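Probable glucarate dehydratase (Mycobacterium smegmatis str. MC2 155, PDB 3VDG) probably dehydrates D-glucarate or a related acid sugar, as a metal-dependent member of the enolase superfamily. Local coordinates at residues Tyr267-Thr272 and Pro288-Met293; Ala212-Gly217 and Arg242-Ala247. All coordinates share one frame; numbering follows the deposited sequence.

Overall arrangement
Contacts 1 and 2 are two parallel strand pairs of the barrel, each the pair of strands of a beta-alpha-beta unit, their centres about 9 Å apart. Strand 267-269 of contact 1 lies beside strand 241-244 of contact 2: E269 N is 2.9 Å from L243 O, and D270 O is 2.7 Å from A247 N, both probable hydrogen bonds. At the C-terminal strand ends D244 from contact 2 and E269 and N292 from contact 1 bind a sodium ion, probably in the place of magnesium, with two waters common to both contacts. A formate, probably from the crystallisation liquor, is held nearby by N246 and H343. K214 adds a salt bridge to E269.

Contact 1: Tyr267-Thr272 and Pro288-Met293. With NA (sodium ion), chain C; FMT (formic acid), chain B.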
# COMPACT_ATOMS: atom_id res chain seq x y z
N TYR A 267 17.22 -13.36 -13.64
CA TYR A 267 17.69 -12.00 -13.41
C TYR A 267 19.08 -12.04 -12.80
O TYR A 267 19.52 -13.09 -12.37
CB TYR A 267 16.72 -11.17 -12.53
CG TYR A 267 16.30 -11.74 -11.17
CD1 TYR A 267 14.97 -12.05 -10.91
CD2 TYR A 267 17.21 -11.89 -10.12
CE1 TYR A 267 14.56 -12.53 -9.67
CE2 TYR A 267 16.82 -12.36 -8.88
CZ TYR A 267 15.49 -12.68 -8.65
OH TYR A 267 15.08 -13.16 -7.41
N LEU A 268 19.76 -10.91 -12.80
CA LEU A 268 21.10 -10.77 -12.21
C LEU A 268 21.01 -9.80 -11.04
O LEU A 268 20.62 -8.66 -11.23
CB LEU A 268 22.05 -10.21 -13.28
CG LEU A 268 23.49 -9.92 -12.86
CD1 LEU A 268 24.16 -11.23 -12.48
CD2 LEU A 268 24.23 -9.25 -14.01
N GLU A 269 21.34 -10.24 -9.82
CA GLU A 269 21.10 -9.39 -8.64
C GLU A 269 22.37 -8.65 -8.27
O GLU A 269 23.43 -9.27 -8.17
CB GLU A 269 20.71 -10.18 -7.38
CG GLU A 269 19.80 -11.37 -7.56
CD GLU A 269 19.49 -12.05 -6.23
OE1 GLU A 269 19.12 -13.25 -6.24
OE2 GLU A 269 19.63 -11.39 -5.16
N ASP A 270 22.25 -7.35 -8.02
CA ASP A 270 23.36 -6.55 -7.48
C ASP A 270 24.72 -6.93 -8.05
O ASP A 270 25.63 -7.32 -7.30
CB ASP A 270 23.39 -6.65 -5.94
CG ASP A 270 22.18 -6.00 -5.31
OD1 ASP A 270 21.93 -4.83 -5.66
OD2 ASP A 270 21.47 -6.66 -4.51
N PRO A 271 24.87 -6.82 -9.37
CA PRO A 271 26.21 -7.08 -9.91
C PRO A 271 27.27 -6.07 -9.43
O PRO A 271 28.43 -6.44 -9.27
CB PRO A 271 26.01 -6.96 -11.44
CG PRO A 271 24.75 -6.14 -11.60
CD PRO A 271 23.88 -6.53 -10.42
N THR A 272 26.89 -4.82 -9.19
CA THR A 272 27.85 -3.75 -8.98
C THR A 272 27.29 -2.77 -7.95
O THR A 272 26.07 -2.68 -7.78
CB THR A 272 28.16 -3.05 -10.33
OG1 THR A 272 29.32 -2.22 -10.20
CG2 THR A 272 26.97 -2.19 -10.79
N PRO A 288 16.89 -8.65 -16.71
CA PRO A 288 16.60 -7.62 -15.71
C PRO A 288 17.62 -7.65 -14.57
O PRO A 288 18.10 -8.74 -14.22
CB PRO A 288 15.22 -8.05 -15.14
CG PRO A 288 14.68 -9.05 -16.09
CD PRO A 288 15.84 -9.69 -16.79
N LEU A 289 17.95 -6.48 -14.01
CA LEU A 289 18.74 -6.43 -12.78
C LEU A 289 17.80 -6.38 -11.59
O LEU A 289 16.78 -5.69 -11.63
CB LEU A 289 19.62 -5.18 -12.74
CG LEU A 289 20.69 -5.07 -13.84
CD1 LEU A 289 21.70 -4.01 -13.42
CD2 LEU A 289 21.37 -6.43 -14.02
N ALA A 290 18.16 -7.11 -10.54
CA ALA A 290 17.42 -7.12 -9.29
C ALA A 290 18.30 -6.57 -8.18
O ALA A 290 19.52 -6.56 -8.31
CB ALA A 290 17.00 -8.54 -8.95
N THR A 291 17.70 -6.12 -7.08
CA THR A 291 18.50 -5.66 -5.97
C THR A 291 17.87 -5.95 -4.61
O THR A 291 16.65 -5.95 -4.46
CB THR A 291 18.74 -4.15 -6.05
OG1 THR A 291 19.68 -3.78 -5.03
CG2 THR A 291 17.43 -3.41 -5.80
N ASN A 292 18.73 -6.19 -3.61
CA ASN A 292 18.38 -5.98 -2.21
C ASN A 292 19.52 -5.25 -1.52
O ASN A 292 19.81 -5.50 -0.35
CB ASN A 292 18.15 -7.29 -1.48
CG ASN A 292 19.29 -8.28 -1.68
OD1 ASN A 292 19.13 -9.27 -2.38
ND2 ASN A 292 20.43 -8.01 -1.06
N MET A 293 20.19 -4.38 -2.25
CA MET A 293 21.28 -3.63 -1.66
C MET A 293 21.15 -2.16 -1.93
O MET A 293 21.36 -1.36 -1.05
CB MET A 293 22.65 -4.15 -2.15
CG MET A 293 23.01 -5.52 -1.63
SD MET A 293 24.57 -6.12 -2.32
CE MET A 293 25.71 -5.17 -1.33
NA NA C . 20.53 -10.72 -3.26
C FMT B . 22.66 -11.03 0.97
O1 FMT B . 22.39 -10.72 -0.19
O2 FMT B . 21.88 -10.62 1.97
O HOH W 1 22.23 -9.07 -3.27
O HOH W 2 20.59 -11.99 -1.36
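Three backbone hydrogen bonds join strand 267-269 to strand 289-291 in parallel register, L268 opposite L289 and E269 opposite A290. L268 N donates to P288 O, A290 N to L268 O at 3.0 Å, and D270 N to A290 O.

Apolar contacts lie on both faces of this pair. On the face of E269 and A290, the methyl CB of A290 sits over the Y267 ring, 4.0 Å from its centroid and displaced toward the rim, a CH-pi contact. Y267 has CG between its backbone N and carbonyl carbon (chi1 54°), swinging the ring over A290; its OH bonds to S341. On the other face L268 and L289 run side by side, L268 CB 3.9 Å from L289 CD2; just past the strand, P271 CG packs against L289 CD1. Helix 275-284, which links the strands in a right-handed beta-alpha-beta crossover of the enolase-type barrel, packs against L289 and P271.

Polar side-chain bonds gather at and just past the C-terminal strand ends. The carboxylate of D270 spans two successive residues: T291 OG1 donates to OD1 at 2.6 Å and N292 N to OD2 at 2.9 Å, each on a syn lone pair. T291 OG1 also accepts from M293 N, an ST turn, while M293 CB and CG lie against the D270 carboxylate.

Metal ligation completes the contact. E269 OE2 and N292 OD1 each bind the sodium ion at 2.2 Å, with carboxylate and amide planes 85° apart; D244 is the third protein ligand, and E269 OE1 pairs with K214. The E269 chain, extended beyond CG, carries its carboxylate out to the ion. A water on the sodium donates to D270 OD2 at 2.8 Å, making D270 a second-shell residue that also fixes the backbone of N292.

Contact 2: Ala212-Gly217 and Arg242-Ala247; sequences AIKLKG and RLDPNA. With NA (sodium ion), chain C; FMT (formic acid), chain B.
D244 OD2 is shared by the sodium ion, at 2.4 Å, and K216 NZ, which approaches to 2.6 Å from above the carboxylate plane in a salt bridge. K214 NZ reaches the same oxygen through a weak bond and has further salt bridges to E269 and D370. K216 NZ also donates to N246 OD1 at 2.9 Å and to Y172, and N246 ND2 gives a nearly straight bond (171°) to O1 of the formate, 2.9 Å away. One sodium-bound water accepts from K214 NZ; the other donates to D244 OD1.

Chain shape sets these approaches. K214 is extended all the way to NZ, whereas K216 turns at chi2 (98°) and chi3, bringing its end alongside D244 and across N246 at about a right angle. D244 OD1 accepts from N246 N, an Asx turn that positions the amide; a further water links N246 OD1 to G217 O.

Beneath this shell, strands 213-216 and 242-244 pair in parallel, K214, L215 and K216 opposite R242, L243 and D244, the first and last strands of a beta-alpha-beta unit of the barrel. L215 N donates to R242 O, D244 N to L215 O, and G217 N to D244 O at 2.8 Å. On the opposite face from the lysines, L215 and L243 lie side by side, CD2 to CD1 4.0 Å.

Formate, and an acetate about 3 Å from the K216 side chain, probably came from the crystallisation liquor but lie in this pocket. K214-L215-K216 is a K-x-K pattern, probably part of the active site as in glucarate dehydratases of this superfamily; its lysines would ease the gathering of acidic ligands round the metal.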
# COMPACT_ATOMS: atom_id res chain seq x y z
N ALA A 212 13.41 -23.27 -8.98
CA ALA A 212 14.26 -22.13 -9.41
C ALA A 212 15.53 -22.19 -8.57
O ALA A 212 15.52 -22.73 -7.45
CB ALA A 212 13.55 -20.79 -9.22
N ILE A 213 16.63 -21.66 -9.09
CA ILE A 213 17.91 -21.86 -8.42
C ILE A 213 18.68 -20.54 -8.37
O ILE A 213 18.74 -19.80 -9.36
CB ILE A 213 18.78 -22.89 -9.19
CG1 ILE A 213 18.07 -24.24 -9.32
CG2 ILE A 213 20.12 -23.07 -8.50
CD1 ILE A 213 18.83 -25.25 -10.17
N LYS A 214 19.25 -20.24 -7.22
CA LYS A 214 20.03 -19.03 -7.11
C LYS A 214 21.44 -19.39 -6.65
O LYS A 214 21.58 -20.22 -5.77
CB LYS A 214 19.40 -18.10 -6.07
CG LYS A 214 20.32 -16.93 -5.67
CD LYS A 214 19.66 -16.03 -4.63
CE LYS A 214 20.53 -14.82 -4.32
NZ LYS A 214 19.82 -13.84 -3.46
N LEU A 215 22.46 -18.74 -7.21
CA LEU A 215 23.84 -18.93 -6.75
C LEU A 215 24.39 -17.65 -6.09
O LEU A 215 24.35 -16.56 -6.68
CB LEU A 215 24.76 -19.35 -7.92
CG LEU A 215 26.26 -19.51 -7.62
CD1 LEU A 215 26.47 -20.64 -6.63
CD2 LEU A 215 27.08 -19.75 -8.88
N LYS A 216 24.90 -17.80 -4.87
CA LYS A 216 25.60 -16.71 -4.19
C LYS A 216 27.02 -16.67 -4.77
O LYS A 216 27.80 -17.61 -4.58
CB LYS A 216 25.66 -16.98 -2.68
CG LYS A 216 26.41 -15.88 -1.90
CD LYS A 216 25.45 -14.88 -1.27
CE LYS A 216 24.58 -14.17 -2.29
NZ LYS A 216 23.70 -13.16 -1.62
N GLY A 217 27.31 -15.61 -5.51
CA GLY A 217 28.61 -15.44 -6.17
C GLY A 217 29.43 -14.35 -5.49
O GLY A 217 29.22 -14.05 -4.31
N ARG A 242 19.46 -17.64 -11.09
CA ARG A 242 19.80 -16.28 -10.71
C ARG A 242 21.19 -16.29 -10.15
O ARG A 242 21.61 -17.28 -9.57
CB ARG A 242 18.87 -15.78 -9.60
CG ARG A 242 17.41 -15.90 -9.93
CD ARG A 242 16.67 -16.06 -8.61
NE ARG A 242 15.25 -16.23 -8.83
CZ ARG A 242 14.36 -16.33 -7.86
NH1 ARG A 242 14.74 -16.28 -6.58
NH2 ARG A 242 13.09 -16.48 -8.18
N LEU A 243 21.89 -15.18 -10.32
CA LEU A 243 23.25 -15.07 -9.80
C LEU A 243 23.33 -13.76 -9.02
O LEU A 243 22.79 -12.74 -9.45
CB LEU A 243 24.25 -15.06 -10.96
CG LEU A 243 25.73 -14.82 -10.68
CD1 LEU A 243 26.28 -15.89 -9.74
CD2 LEU A 243 26.51 -14.81 -12.01
N ASP A 244 24.00 -13.79 -7.87
CA ASP A 244 24.05 -12.64 -6.97
C ASP A 244 25.44 -12.52 -6.36
O ASP A 244 25.77 -13.24 -5.42
CB ASP A 244 23.02 -12.84 -5.86
CG ASP A 244 23.12 -11.79 -4.77
OD1 ASP A 244 23.77 -10.73 -4.96
OD2 ASP A 244 22.53 -12.04 -3.70
N PRO A 245 26.28 -11.64 -6.91
CA PRO A 245 27.62 -11.52 -6.35
C PRO A 245 27.72 -10.40 -5.30
O PRO A 245 28.83 -9.98 -4.98
CB PRO A 245 28.46 -11.12 -7.57
CG PRO A 245 27.52 -10.25 -8.34
CD PRO A 245 26.14 -10.87 -8.17
N ASN A 246 26.58 -9.91 -4.80
CA ASN A 246 26.61 -8.87 -3.75
C ASN A 246 27.54 -7.71 -4.11
O ASN A 246 28.36 -7.28 -3.30
CB ASN A 246 27.03 -9.48 -2.40
CG ASN A 246 25.90 -10.28 -1.73
OD1 ASN A 246 26.02 -11.49 -1.51
ND2 ASN A 246 24.81 -9.59 -1.39
N ALA A 247 27.40 -7.19 -5.33
CA ALA A 247 28.13 -6.00 -5.77
C ALA A 247 29.64 -6.19 -5.86
O ALA A 247 30.41 -5.23 -5.73
CB ALA A 247 27.82 -4.79 -4.88
NA NA C . 20.53 -10.72 -3.26
C FMT B . 22.66 -11.03 0.97
O1 FMT B . 22.39 -10.72 -0.19
O2 FMT B . 21.88 -10.62 1.97
O HOH W 2 20.59 -11.99 -1.36
O HOH W 3 28.43 -12.72 -1.95
O HOH W 1 22.23 -9.07 -3.27